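Local atomic coordinates of dephospho-CoA kinase (Mycobacterium paratuberculosis, PDB entry 6N39), a protein that probably catalyses the last step of coenzyme A biosynthesis, transferring a phosphate from ATP to the 3'-hydroxyl of dephospho-coenzyme A. Residues Gly13-Ile18 / Val135-Ala140. Residues are numbered along the deposited sequence; the frame is centred on the assembly and turned at random.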
ATOM      1  N   GLY A  13      -8.428   1.431   3.868  1.00 39.03           N
ATOM      2  CA  GLY A  13      -8.630   0.587   5.046  1.00 38.35           C
ATOM      3  C   GLY A  13      -8.391   1.397   6.314  1.00 40.35           C
ATOM      4  O   GLY A  13      -7.470   2.208   6.390  1.00 43.31           O
ATOM      5  N   LEU A  14      -9.240   1.172   7.319  1.00 39.76           N
ATOM      6  CA  LEU A  14      -9.164   1.896   8.584  1.00 37.65           C
ATOM      7  C   LEU A  14      -9.239   0.907   9.737  1.00 42.60           C
ATOM      8  O   LEU A  14     -10.114   0.030   9.748  1.00 46.30           O
ATOM      9  CB  LEU A  14     -10.296   2.920   8.710  1.00 38.92           C
ATOM     10  CG  LEU A  14     -10.464   3.577  10.096  1.00 49.25           C
ATOM     11  CD1 LEU A  14      -9.296   4.488  10.397  1.00 51.16           C
ATOM     12  CD2 LEU A  14     -11.754   4.359  10.178  1.00 61.72           C
ATOM     13  N   THR A  15      -8.331   1.041  10.705  1.00 40.71           N
ATOM     14  CA  THR A  15      -8.366   0.153  11.861  1.00 48.08           C
ATOM     15  C   THR A  15      -7.697   0.838  13.050  1.00 43.88           C
ATOM     16  O   THR A  15      -7.307   2.005  12.987  1.00 47.22           O
ATOM     17  CB  THR A  15      -7.735  -1.217  11.523  1.00 44.12           C
ATOM     18  OG1 THR A  15      -8.216  -2.213  12.430  1.00 47.84           O
ATOM     19  CG2 THR A  15      -6.205  -1.194  11.574  1.00 43.94           C
ATOM     20  N   GLY A  16      -7.568   0.093  14.132  1.00 50.98           N
ATOM     21  CA  GLY A  16      -6.980   0.562  15.367  1.00 44.57           C
ATOM     22  C   GLY A  16      -7.461  -0.288  16.510  1.00 49.97           C
ATOM     23  O   GLY A  16      -8.510  -0.929  16.445  1.00 48.96           O
ATOM     24  N   GLY A  17      -6.661  -0.308  17.573  1.00 47.80           N
ATOM     25  CA  GLY A  17      -6.993  -1.128  18.711  1.00 50.36           C
ATOM     26  C   GLY A  17      -8.154  -0.568  19.507  1.00 60.54           C
ATOM     27  O   GLY A  17      -8.537   0.592  19.379  1.00 53.18           O
ATOM     28  N   ILE A  18      -8.723  -1.426  20.356  1.00 62.09           N
ATOM     29  CA  ILE A  18      -9.897  -1.046  21.132  1.00 60.97           C
ATOM     30  C   ILE A  18      -9.569   0.161  22.002  1.00 66.11           C
ATOM     31  O   ILE A  18      -8.513   0.222  22.645  1.00 62.17           O
ATOM     32  CB  ILE A  18     -10.387  -2.251  21.957  1.00 59.51           C
ATOM     33  CG1 ILE A  18     -11.691  -1.936  22.700  1.00 67.87           C
ATOM     34  CG2 ILE A  18      -9.318  -2.719  22.944  1.00 63.59           C
ATOM     35  CD1 ILE A  18     -12.273  -3.158  23.441  1.00 73.10           C
ATOM     36  N   VAL A 135      -3.882   2.701   3.949  1.00 29.17           N
ATOM     37  CA  VAL A 135      -4.373   2.221   5.232  1.00 32.34           C
ATOM     38  C   VAL A 135      -4.116   3.296   6.286  1.00 32.83           C
ATOM     39  O   VAL A 135      -2.989   3.799   6.410  1.00 34.15           O
ATOM     40  CB  VAL A 135      -3.711   0.881   5.629  1.00 34.03           C
ATOM     41  CG1 VAL A 135      -4.155   0.437   7.019  1.00 31.94           C
ATOM     42  CG2 VAL A 135      -4.057  -0.233   4.607  1.00 32.02           C
ATOM     43  N   VAL A 136      -5.167   3.648   7.032  1.00 30.88           N
ATOM     44  CA  VAL A 136      -5.097   4.593   8.146  1.00 34.87           C
ATOM     45  C   VAL A 136      -5.301   3.823   9.443  1.00 36.69           C
ATOM     46  O   VAL A 136      -6.272   3.067   9.581  1.00 38.33           O
ATOM     47  CB  VAL A 136      -6.156   5.702   8.020  1.00 39.48           C
ATOM     48  CG1 VAL A 136      -6.008   6.716   9.165  1.00 34.86           C
ATOM     49  CG2 VAL A 136      -6.020   6.388   6.707  1.00 36.02           C
ATOM     50  N   ILE A 137      -4.399   4.003  10.394  1.00 34.77           N
ATOM     51  CA  ILE A 137      -4.548   3.350  11.687  1.00 38.12           C
ATOM     52  C   ILE A 137      -4.464   4.414  12.764  1.00 40.01           C
ATOM     53  O   ILE A 137      -3.540   5.234  12.758  1.00 39.49           O
ATOM     54  CB  ILE A 137      -3.496   2.249  11.896  1.00 37.69           C
ATOM     55  CG1 ILE A 137      -3.531   1.290  10.698  1.00 39.02           C
ATOM     56  CG2 ILE A 137      -3.767   1.514  13.195  1.00 40.79           C
ATOM     57  CD1 ILE A 137      -2.740   0.028  10.866  1.00 33.97           C
ATOM     58  N   VAL A 138      -5.450   4.425  13.667  1.00 39.35           N
ATOM     59  CA  VAL A 138      -5.485   5.371  14.772  1.00 41.11           C
ATOM     60  C   VAL A 138      -4.909   4.681  15.998  1.00 47.37           C
ATOM     61  O   VAL A 138      -5.089   3.470  16.183  1.00 45.94           O
ATOM     62  CB  VAL A 138      -6.915   5.902  15.018  1.00 44.11           C
ATOM     63  CG1 VAL A 138      -7.880   4.782  15.379  1.00 44.17           C
ATOM     64  CG2 VAL A 138      -6.905   6.943  16.096  1.00 42.19           C
ATOM     65  N   TYR A 139      -4.166   5.430  16.808  1.00 40.05           N
ATOM     66  CA  TYR A 139      -3.618   4.886  18.043  1.00 44.44           C
ATOM     67  C   TYR A 139      -3.702   5.950  19.128  1.00 52.32           C
ATOM     68  O   TYR A 139      -4.035   7.108  18.867  1.00 49.38           O
ATOM     69  CB  TYR A 139      -2.167   4.400  17.864  1.00 50.92           C
ATOM     70  CG  TYR A 139      -1.181   5.522  17.617  1.00 53.64           C
ATOM     71  CD1 TYR A 139      -1.045   6.069  16.352  1.00 52.17           C
ATOM     72  CD2 TYR A 139      -0.394   6.037  18.655  1.00 52.25           C
ATOM     73  CE1 TYR A 139      -0.156   7.100  16.108  1.00 58.71           C
ATOM     74  CE2 TYR A 139       0.503   7.072  18.423  1.00 54.53           C
ATOM     75  CZ  TYR A 139       0.618   7.595  17.141  1.00 64.57           C
ATOM     76  OH  TYR A 139       1.503   8.619  16.874  1.00 61.41           O
ATOM     77  N   ALA A 140      -3.393   5.543  20.358  1.00 53.92           N
ATOM     78  CA  ALA A 140      -3.452   6.432  21.508  1.00 54.99           C
ATOM     79  C   ALA A 140      -2.635   5.826  22.636  1.00 64.31           C
ATOM     80  O   ALA A 140      -2.463   4.604  22.701  1.00 62.78           O
ATOM     81  CB  ALA A 140      -4.894   6.664  21.976  1.00 54.34           C
TER
HETATM   82  O   HOH W   1      -4.397   1.251  17.776  1.00 42.93           O
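Gly13-Gly16 and Val135-Tyr139 run side by side as parallel strands, 4.7 Å apart at the axes and turned 20° from each other. Three backbone hydrogen bonds join them: Val136 N to Gly13 O, the shortest at 2.8 Å, Thr15 N to Val136 O, and Val138 N to Thr15 O. All three acceptors also take a CA-H...O contact: Gly13 O from Val135, Val136 O from Leu14 and Thr15 O from Ile137. Gly16 still lies against Ile137 and Val138, and one residue on a water steps in, accepting from Gly17 N and donating to Val138 O, 2.8 Å from each.

On one face Thr15 and Ile137 stand alongside each other and point the same way. Thr15 holds OG1 anti to its backbone N (chi1 -158°), which brings CG2 beside the ethyl arm of Ile137, 3.7 Å from CD1; OG1 itself is bonded to the carbonyl of Ile120. Val124 rests against both side chains. Across the other face Leu14 slants over Val136. Its CG is anti to the backbone N (chi1 170°), and CD1 reaches the partner strand, 3.4 Å from Val136 O and 4.1 Å from Val136 CB. Leu25 packs on Leu14, Val136 and Val138, so helix 22-31 lies over this face.

This is the parallel core of a P-loop kinase fold: strand 10-16 lies between 115-119 and 135-139, and its end feeds the glycine-rich loop and helix 22-31, where Gly19 to Ala24 are predicted to bind ATP. With every touching residue buried, direct backbone bonds join the strands as far as Thr15 O, and the water bridge connects Gly17 N to Val138 O where the chain enters that loop.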